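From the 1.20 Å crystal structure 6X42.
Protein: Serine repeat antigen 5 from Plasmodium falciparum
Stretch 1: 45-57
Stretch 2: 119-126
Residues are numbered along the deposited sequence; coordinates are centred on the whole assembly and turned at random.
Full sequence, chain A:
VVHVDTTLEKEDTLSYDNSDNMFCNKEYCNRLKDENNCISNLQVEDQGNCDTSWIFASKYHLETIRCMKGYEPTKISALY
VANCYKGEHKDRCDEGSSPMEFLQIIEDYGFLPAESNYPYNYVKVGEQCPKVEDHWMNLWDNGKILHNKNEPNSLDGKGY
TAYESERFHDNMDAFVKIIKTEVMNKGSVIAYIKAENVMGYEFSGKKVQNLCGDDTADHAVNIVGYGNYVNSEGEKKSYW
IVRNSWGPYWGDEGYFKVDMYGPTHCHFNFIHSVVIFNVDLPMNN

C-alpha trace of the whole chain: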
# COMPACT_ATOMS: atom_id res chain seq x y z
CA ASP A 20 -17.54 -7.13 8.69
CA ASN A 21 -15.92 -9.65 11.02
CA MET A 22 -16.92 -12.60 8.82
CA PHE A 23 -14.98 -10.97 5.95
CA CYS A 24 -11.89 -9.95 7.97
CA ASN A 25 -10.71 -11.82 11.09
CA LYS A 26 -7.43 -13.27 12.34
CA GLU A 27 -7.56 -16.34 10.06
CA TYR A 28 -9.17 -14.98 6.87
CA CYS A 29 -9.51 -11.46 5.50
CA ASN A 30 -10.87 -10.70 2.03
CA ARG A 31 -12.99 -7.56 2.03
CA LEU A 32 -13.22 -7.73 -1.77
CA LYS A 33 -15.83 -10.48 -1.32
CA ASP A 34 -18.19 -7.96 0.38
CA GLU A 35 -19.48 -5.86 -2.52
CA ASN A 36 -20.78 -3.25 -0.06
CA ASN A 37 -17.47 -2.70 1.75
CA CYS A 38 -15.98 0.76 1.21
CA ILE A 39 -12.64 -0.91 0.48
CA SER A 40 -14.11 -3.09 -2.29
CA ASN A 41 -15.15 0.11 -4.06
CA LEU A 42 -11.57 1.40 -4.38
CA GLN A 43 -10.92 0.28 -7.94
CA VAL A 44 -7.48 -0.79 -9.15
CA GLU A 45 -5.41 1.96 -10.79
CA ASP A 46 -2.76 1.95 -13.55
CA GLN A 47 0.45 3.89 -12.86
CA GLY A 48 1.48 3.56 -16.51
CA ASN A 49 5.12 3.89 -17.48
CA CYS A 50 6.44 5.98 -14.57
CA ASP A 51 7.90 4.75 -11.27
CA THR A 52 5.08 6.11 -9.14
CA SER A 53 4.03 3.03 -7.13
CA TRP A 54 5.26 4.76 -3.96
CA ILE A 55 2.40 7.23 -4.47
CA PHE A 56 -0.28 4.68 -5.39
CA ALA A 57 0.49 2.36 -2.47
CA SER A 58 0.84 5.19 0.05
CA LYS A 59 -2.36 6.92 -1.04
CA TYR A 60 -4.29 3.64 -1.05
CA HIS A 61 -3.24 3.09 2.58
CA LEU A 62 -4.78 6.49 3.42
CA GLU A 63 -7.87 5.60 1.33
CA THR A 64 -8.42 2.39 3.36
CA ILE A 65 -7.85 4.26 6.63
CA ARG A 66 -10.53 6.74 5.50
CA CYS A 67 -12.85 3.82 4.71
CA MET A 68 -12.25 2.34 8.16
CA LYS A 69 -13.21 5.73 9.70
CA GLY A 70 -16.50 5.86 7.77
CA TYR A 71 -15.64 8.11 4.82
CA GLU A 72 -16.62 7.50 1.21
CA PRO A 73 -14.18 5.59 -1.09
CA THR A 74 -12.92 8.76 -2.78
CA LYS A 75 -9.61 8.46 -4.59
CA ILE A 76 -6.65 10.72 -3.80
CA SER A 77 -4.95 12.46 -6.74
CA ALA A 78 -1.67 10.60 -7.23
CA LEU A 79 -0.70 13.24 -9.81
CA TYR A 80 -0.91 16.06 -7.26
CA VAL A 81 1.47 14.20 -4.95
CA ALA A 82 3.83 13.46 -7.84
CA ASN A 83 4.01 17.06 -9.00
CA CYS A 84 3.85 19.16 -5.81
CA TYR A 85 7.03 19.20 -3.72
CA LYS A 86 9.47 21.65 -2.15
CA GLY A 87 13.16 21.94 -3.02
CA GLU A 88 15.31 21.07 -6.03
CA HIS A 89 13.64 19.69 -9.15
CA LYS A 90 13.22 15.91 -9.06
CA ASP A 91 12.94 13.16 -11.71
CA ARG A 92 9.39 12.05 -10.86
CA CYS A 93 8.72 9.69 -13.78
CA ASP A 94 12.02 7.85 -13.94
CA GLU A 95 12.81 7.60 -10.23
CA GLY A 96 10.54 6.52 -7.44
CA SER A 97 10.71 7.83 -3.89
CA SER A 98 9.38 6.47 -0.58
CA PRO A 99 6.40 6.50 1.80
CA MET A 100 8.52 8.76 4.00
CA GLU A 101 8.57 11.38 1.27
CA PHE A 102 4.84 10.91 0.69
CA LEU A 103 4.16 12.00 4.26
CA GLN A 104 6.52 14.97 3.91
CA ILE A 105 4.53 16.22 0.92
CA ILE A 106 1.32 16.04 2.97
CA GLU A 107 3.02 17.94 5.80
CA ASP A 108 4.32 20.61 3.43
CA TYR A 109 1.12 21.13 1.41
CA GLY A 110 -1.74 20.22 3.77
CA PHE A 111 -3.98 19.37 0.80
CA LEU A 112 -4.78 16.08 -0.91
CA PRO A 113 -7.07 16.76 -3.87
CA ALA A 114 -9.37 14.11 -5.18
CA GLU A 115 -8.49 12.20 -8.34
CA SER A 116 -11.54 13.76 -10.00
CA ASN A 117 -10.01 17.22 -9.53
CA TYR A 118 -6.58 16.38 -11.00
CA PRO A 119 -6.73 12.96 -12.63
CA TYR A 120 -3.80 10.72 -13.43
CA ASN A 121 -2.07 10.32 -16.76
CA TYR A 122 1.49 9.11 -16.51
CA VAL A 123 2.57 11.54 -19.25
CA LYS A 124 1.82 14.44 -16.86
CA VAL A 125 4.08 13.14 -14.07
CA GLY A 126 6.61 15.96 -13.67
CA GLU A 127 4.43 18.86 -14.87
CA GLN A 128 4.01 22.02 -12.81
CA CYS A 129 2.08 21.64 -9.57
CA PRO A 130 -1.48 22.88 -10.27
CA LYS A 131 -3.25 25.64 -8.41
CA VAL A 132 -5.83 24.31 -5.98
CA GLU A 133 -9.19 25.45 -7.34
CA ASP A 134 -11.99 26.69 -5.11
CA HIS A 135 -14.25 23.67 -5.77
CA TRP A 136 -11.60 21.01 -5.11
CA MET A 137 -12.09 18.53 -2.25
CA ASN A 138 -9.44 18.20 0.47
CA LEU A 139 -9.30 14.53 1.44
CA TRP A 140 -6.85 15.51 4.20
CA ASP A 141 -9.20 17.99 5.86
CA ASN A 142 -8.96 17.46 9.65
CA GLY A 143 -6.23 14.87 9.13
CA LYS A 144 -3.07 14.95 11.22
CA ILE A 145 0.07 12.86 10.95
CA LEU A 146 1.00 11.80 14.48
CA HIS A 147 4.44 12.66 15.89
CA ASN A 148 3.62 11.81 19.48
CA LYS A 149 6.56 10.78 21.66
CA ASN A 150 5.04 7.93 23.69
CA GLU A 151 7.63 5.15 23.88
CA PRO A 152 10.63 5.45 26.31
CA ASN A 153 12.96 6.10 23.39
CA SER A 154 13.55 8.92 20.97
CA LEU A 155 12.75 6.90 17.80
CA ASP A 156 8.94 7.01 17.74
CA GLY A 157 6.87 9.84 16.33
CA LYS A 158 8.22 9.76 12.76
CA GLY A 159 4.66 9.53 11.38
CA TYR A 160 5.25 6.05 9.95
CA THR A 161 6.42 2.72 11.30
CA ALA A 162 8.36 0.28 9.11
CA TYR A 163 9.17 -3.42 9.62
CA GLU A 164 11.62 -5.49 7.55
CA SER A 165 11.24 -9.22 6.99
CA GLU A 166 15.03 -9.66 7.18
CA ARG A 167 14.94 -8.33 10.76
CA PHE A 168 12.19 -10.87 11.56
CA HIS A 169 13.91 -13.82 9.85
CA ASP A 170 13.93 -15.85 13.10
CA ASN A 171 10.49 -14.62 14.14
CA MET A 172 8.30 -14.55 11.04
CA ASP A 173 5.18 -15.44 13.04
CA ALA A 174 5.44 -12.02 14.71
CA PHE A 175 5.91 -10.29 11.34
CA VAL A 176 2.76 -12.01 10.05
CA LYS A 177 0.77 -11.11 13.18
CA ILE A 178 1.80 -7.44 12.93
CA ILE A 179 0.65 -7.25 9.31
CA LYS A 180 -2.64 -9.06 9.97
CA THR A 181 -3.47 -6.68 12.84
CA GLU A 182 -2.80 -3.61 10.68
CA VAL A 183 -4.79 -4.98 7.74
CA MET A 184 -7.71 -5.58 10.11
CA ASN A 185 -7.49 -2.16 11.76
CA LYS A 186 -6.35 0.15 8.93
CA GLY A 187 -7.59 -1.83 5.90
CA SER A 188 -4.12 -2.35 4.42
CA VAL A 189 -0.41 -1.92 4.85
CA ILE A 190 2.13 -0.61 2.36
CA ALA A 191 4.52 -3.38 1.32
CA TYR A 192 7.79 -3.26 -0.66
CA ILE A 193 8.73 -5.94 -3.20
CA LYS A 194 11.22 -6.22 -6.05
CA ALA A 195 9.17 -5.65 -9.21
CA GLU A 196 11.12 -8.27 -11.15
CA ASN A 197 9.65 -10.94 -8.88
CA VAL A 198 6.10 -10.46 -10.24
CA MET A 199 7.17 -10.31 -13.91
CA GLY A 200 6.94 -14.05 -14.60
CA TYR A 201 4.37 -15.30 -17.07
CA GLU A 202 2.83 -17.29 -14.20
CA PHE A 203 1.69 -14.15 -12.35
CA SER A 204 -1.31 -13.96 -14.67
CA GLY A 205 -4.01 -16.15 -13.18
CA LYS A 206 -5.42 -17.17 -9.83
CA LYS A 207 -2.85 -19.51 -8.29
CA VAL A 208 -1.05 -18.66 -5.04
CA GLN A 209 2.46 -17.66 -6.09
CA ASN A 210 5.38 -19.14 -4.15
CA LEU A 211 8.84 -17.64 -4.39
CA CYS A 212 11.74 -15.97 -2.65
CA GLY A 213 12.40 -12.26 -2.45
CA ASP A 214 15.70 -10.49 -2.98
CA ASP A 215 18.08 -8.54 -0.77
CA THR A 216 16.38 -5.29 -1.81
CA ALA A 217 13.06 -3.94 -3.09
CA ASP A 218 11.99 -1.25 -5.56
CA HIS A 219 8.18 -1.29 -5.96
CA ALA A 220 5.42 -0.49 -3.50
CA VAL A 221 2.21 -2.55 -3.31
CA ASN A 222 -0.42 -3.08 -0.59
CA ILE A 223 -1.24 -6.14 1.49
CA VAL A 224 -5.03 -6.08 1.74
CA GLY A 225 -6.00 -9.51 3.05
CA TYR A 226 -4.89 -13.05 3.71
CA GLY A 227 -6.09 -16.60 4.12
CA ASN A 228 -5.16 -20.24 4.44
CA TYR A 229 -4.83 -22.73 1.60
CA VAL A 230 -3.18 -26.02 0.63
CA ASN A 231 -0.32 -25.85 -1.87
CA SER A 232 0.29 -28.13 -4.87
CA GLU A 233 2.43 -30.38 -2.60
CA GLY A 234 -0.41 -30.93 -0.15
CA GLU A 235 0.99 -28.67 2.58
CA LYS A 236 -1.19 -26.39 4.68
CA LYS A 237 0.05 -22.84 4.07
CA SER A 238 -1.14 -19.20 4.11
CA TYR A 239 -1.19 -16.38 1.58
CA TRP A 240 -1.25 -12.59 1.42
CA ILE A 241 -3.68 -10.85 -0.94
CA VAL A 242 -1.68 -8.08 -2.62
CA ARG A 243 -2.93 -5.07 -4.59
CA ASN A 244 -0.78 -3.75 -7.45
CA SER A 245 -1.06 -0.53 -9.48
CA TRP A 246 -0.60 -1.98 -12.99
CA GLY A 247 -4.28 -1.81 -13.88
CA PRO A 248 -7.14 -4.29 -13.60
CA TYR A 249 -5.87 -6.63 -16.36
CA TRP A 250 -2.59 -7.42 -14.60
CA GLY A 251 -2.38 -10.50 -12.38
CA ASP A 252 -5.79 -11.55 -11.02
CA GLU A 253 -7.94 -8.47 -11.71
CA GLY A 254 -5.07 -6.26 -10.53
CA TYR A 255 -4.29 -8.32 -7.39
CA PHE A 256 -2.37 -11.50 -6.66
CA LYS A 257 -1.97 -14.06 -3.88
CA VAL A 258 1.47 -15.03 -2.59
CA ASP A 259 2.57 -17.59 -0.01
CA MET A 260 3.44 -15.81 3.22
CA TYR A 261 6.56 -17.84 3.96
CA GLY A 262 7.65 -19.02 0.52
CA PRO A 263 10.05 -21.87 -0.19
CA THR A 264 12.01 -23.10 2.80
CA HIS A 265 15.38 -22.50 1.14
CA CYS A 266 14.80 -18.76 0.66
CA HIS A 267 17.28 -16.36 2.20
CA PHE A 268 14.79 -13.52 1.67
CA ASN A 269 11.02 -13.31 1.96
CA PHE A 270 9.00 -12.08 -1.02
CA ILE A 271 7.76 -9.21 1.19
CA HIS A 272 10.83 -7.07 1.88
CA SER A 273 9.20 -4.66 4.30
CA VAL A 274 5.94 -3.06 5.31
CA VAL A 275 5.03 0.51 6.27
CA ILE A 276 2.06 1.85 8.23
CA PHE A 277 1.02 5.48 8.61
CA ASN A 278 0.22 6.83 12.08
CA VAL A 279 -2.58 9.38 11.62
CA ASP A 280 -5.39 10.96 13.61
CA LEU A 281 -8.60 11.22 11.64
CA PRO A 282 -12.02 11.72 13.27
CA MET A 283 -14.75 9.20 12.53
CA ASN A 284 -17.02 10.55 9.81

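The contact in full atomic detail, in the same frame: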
# COMPACT_ATOMS: atom_id res chain seq x y z
N GLU A 45 -5.94 0.90 -9.95
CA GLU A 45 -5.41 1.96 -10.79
C GLU A 45 -4.21 1.47 -11.60
O GLU A 45 -3.67 0.40 -11.35
CB GLU A 45 -5.07 3.19 -9.94
CG GLU A 45 -6.32 3.73 -9.23
CD GLU A 45 -6.10 5.02 -8.48
OE1 GLU A 45 -5.48 5.94 -9.03
OE2 GLU A 45 -6.58 5.14 -7.34
N ASP A 46 -3.84 2.26 -12.61
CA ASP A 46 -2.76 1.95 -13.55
C ASP A 46 -1.77 3.11 -13.53
O ASP A 46 -2.05 4.19 -14.05
CB ASP A 46 -3.33 1.72 -14.96
CG ASP A 46 -2.30 1.24 -15.98
OD1 ASP A 46 -1.09 1.23 -15.69
OD2 ASP A 46 -2.75 0.91 -17.11
N GLN A 47 -0.60 2.88 -12.93
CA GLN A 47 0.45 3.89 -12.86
C GLN A 47 1.10 4.18 -14.22
O GLN A 47 1.85 5.17 -14.34
CB GLN A 47 1.52 3.48 -11.87
CG GLN A 47 2.39 2.34 -12.32
CD GLN A 47 3.34 1.85 -11.25
OE1 GLN A 47 2.95 1.17 -10.30
NE2 GLN A 47 4.60 2.22 -11.38
N GLY A 48 0.86 3.35 -15.22
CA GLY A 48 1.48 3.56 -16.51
C GLY A 48 2.99 3.40 -16.44
O GLY A 48 3.52 2.69 -15.58
N ASN A 49 3.69 4.10 -17.31
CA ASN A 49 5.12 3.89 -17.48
C ASN A 49 5.97 4.93 -16.75
O ASN A 49 6.95 5.45 -17.29
CB ASN A 49 5.46 3.81 -18.97
CG ASN A 49 4.83 2.59 -19.64
OD1 ASN A 49 4.49 1.60 -18.98
ND2 ASN A 49 4.66 2.64 -20.96
N CYS A 50 5.62 5.22 -15.50
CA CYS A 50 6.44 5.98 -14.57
C CYS A 50 6.56 5.18 -13.29
O CYS A 50 5.72 4.32 -12.99
CB CYS A 50 5.84 7.35 -14.23
SG CYS A 50 5.83 8.53 -15.59
N ASP A 51 7.61 5.46 -12.52
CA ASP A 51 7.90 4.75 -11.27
C ASP A 51 7.23 5.45 -10.09
O ASP A 51 7.88 6.03 -9.22
CB ASP A 51 9.40 4.64 -11.06
CG ASP A 51 9.77 3.79 -9.86
OD1 ASP A 51 8.89 3.11 -9.29
OD2 ASP A 51 10.97 3.80 -9.49
N THR A 52 5.90 5.37 -10.09
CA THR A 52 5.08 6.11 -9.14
C THR A 52 4.33 5.20 -8.17
O THR A 52 3.43 5.66 -7.47
CB THR A 52 4.12 7.04 -9.88
OG1 THR A 52 3.47 6.27 -10.88
CG2 THR A 52 4.84 8.25 -10.49
N SER A 53 4.72 3.92 -8.07
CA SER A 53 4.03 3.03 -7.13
C SER A 53 4.10 3.54 -5.70
O SER A 53 3.18 3.27 -4.91
CB SER A 53 4.58 1.61 -7.20
OG SER A 53 5.90 1.51 -6.66
N TRP A 54 5.17 4.23 -5.32
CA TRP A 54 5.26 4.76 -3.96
C TRP A 54 4.05 5.63 -3.65
O TRP A 54 3.56 5.65 -2.51
CB TRP A 54 6.57 5.51 -3.76
CG TRP A 54 6.76 6.74 -4.62
CD1 TRP A 54 7.10 6.78 -5.94
CD2 TRP A 54 6.64 8.10 -4.20
NE1 TRP A 54 7.19 8.08 -6.36
CE2 TRP A 54 6.92 8.91 -5.31
CE3 TRP A 54 6.33 8.71 -2.98
CZ2 TRP A 54 6.91 10.30 -5.25
CZ3 TRP A 54 6.30 10.09 -2.92
CH2 TRP A 54 6.59 10.86 -4.05
N ILE A 55 3.56 6.37 -4.65
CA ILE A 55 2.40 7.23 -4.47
C ILE A 55 1.12 6.41 -4.41
O ILE A 55 0.27 6.61 -3.54
CB ILE A 55 2.31 8.28 -5.60
CG1 ILE A 55 3.60 9.07 -5.75
CG2 ILE A 55 1.13 9.22 -5.32
CD1 ILE A 55 3.58 10.05 -6.94
N PHE A 56 0.94 5.48 -5.36
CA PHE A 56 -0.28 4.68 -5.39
C PHE A 56 -0.45 3.86 -4.12
O PHE A 56 -1.54 3.81 -3.54
CB PHE A 56 -0.32 3.81 -6.66
CG PHE A 56 -0.63 4.61 -7.90
CD1 PHE A 56 0.39 5.17 -8.67
CD2 PHE A 56 -1.93 4.89 -8.26
CE1 PHE A 56 0.10 5.96 -9.77
CE2 PHE A 56 -2.22 5.67 -9.36
CZ PHE A 56 -1.19 6.22 -10.11
N ALA A 57 0.62 3.21 -3.66
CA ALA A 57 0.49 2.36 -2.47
C ALA A 57 0.28 3.20 -1.21
O ALA A 57 -0.49 2.84 -0.31
CB ALA A 57 1.71 1.47 -2.34
N PRO A 119 -6.80 14.40 -12.40
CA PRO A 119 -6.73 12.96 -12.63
C PRO A 119 -5.42 12.51 -13.26
O PRO A 119 -4.73 13.27 -13.94
CB PRO A 119 -7.90 12.70 -13.57
CG PRO A 119 -8.18 14.00 -14.21
CD PRO A 119 -7.84 15.04 -13.23
N TYR A 120 -5.12 11.23 -13.08
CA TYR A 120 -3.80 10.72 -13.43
C TYR A 120 -3.67 10.40 -14.91
O TYR A 120 -4.51 9.72 -15.50
CB TYR A 120 -3.49 9.48 -12.61
CG TYR A 120 -2.08 8.95 -12.73
CD1 TYR A 120 -1.04 9.50 -11.97
CD2 TYR A 120 -1.79 7.91 -13.60
CE1 TYR A 120 0.25 8.99 -12.05
CE2 TYR A 120 -0.50 7.41 -13.71
CZ TYR A 120 0.52 7.94 -12.92
OH TYR A 120 1.81 7.45 -12.98
N ASN A 121 -2.56 10.83 -15.49
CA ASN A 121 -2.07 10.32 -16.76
C ASN A 121 -0.57 10.33 -16.57
O ASN A 121 -0.01 11.37 -16.20
CB ASN A 121 -2.51 11.21 -17.95
CG ASN A 121 -2.13 10.63 -19.31
OD1 ASN A 121 -1.11 9.95 -19.45
ND2 ASN A 121 -2.94 10.94 -20.34
N TYR A 122 0.07 9.19 -16.82
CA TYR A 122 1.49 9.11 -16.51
C TYR A 122 2.29 10.14 -17.28
O TYR A 122 3.37 10.54 -16.84
CB TYR A 122 2.04 7.70 -16.72
CG TYR A 122 2.34 7.33 -18.15
CD1 TYR A 122 3.63 7.44 -18.67
CD2 TYR A 122 1.35 6.86 -18.99
CE1 TYR A 122 3.91 7.11 -19.99
CE2 TYR A 122 1.63 6.53 -20.30
CZ TYR A 122 2.91 6.65 -20.80
OH TYR A 122 3.15 6.32 -22.13
N VAL A 123 1.80 10.59 -18.45
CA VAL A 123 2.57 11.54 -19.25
C VAL A 123 2.66 12.92 -18.60
O VAL A 123 3.48 13.75 -19.02
CB VAL A 123 2.05 11.69 -20.70
CG1 VAL A 123 1.92 10.36 -21.39
CG2 VAL A 123 0.73 12.47 -20.75
N LYS A 124 1.82 13.18 -17.59
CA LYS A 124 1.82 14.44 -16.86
C LYS A 124 2.67 14.39 -15.60
O LYS A 124 2.77 15.41 -14.91
CB LYS A 124 0.38 14.82 -16.50
CG LYS A 124 -0.49 15.03 -17.69
CD LYS A 124 -1.82 15.58 -17.25
CE LYS A 124 -2.79 15.80 -18.37
NZ LYS A 124 -3.96 16.59 -17.84
N VAL A 125 3.24 13.25 -15.25
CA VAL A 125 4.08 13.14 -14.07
C VAL A 125 5.34 13.96 -14.31
O VAL A 125 6.11 13.66 -15.23
CB VAL A 125 4.40 11.66 -13.78
CG1 VAL A 125 5.46 11.55 -12.69
CG2 VAL A 125 3.13 10.95 -13.37
N GLY A 126 5.54 15.00 -13.51
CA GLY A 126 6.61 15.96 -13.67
C GLY A 126 6.16 17.34 -14.10
O GLY A 126 6.99 18.25 -14.13

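The contact is small, and its polar part centres on the hydroxyl of Tyr-120. This side chain points toward stretch 1 with chi1 in the t well, which carries its OH to the loop ahead of the helix. There the hydroxyl works in both directions. It donates to the backbone carbonyl of Gln-47, Tyr-120 OH to Gln-47 O, 2.7 Å. It accepts from Thr-52; Thr-52 OG1 lies 2.9 Å from Tyr-120 OH. A tyrosine suits this place because its hydroxyl can donate and accept at once, at the end of a ring long enough to span the gap. Both bonds lie in a region where Gln-47 and Thr-52 are buried.

Thr-52 stands at the N-cap position, just before the helix. Its side chain makes no capping bond; its hydroxyl is given to Tyr-120 instead. Thr-52 O still serves the helix start, accepting from Ile-55 N at 2.9 Å and Phe-56 N at 3.3 Å.

The Tyr-120 ring is also packed. The edge of Phe-56 meets one of its faces, with planes at 84° and centroids of the two rings 4.9 Å apart. The closest atoms are Phe-56 CZ and Tyr-120 CE1, 3.7 Å.

Tyr-122 covers the turn at Gly-48 and Asn-49. Asn-49 N sits over one face of its ring, 3.6 Å from Tyr-122 CG. Gly-48 has positive phi, which favours glycine. A CB on Gly-48 would also clash, falling 2.7 Å from Tyr-122 CD2.

The loop holds its own shape with further bonds. Gly-48 N donates to Asp-46 OD1 at 2.9 Å. The Gln-47 side chain turns away from stretch 2 overall, and its amide is used at both ends: Gln-47 NE2 donates to Cys-50 O at 2.9 Å, and OE1 is bonded elsewhere in the structure. Cys-50 O also receives a weak bond from Thr-52 N, at 3.1 Å.

In stretch 2, Asn-121 points its CB away from the contact and braces the short 3-10 segment. Asn-121 OD1 accepts from Val-123 N at 3.1 Å, and Asn-121 O accepts from Lys-124 N at 2.9 Å. Tyr-122 O accepts from Val-125 N at 3.1 Å.

Cys-50 is buried and points toward stretch 2; it is bonded covalently to a group elsewhere in the structure. Cys-50 SG lies at the edge of the Tyr-122 ring, 3.9 Å from Tyr-122 CD1, and also 3.9 Å from Val-125 CB. Val-125 extends this apolar patch, with Val-125 CG1 4.0 Å from Thr-52 CG2.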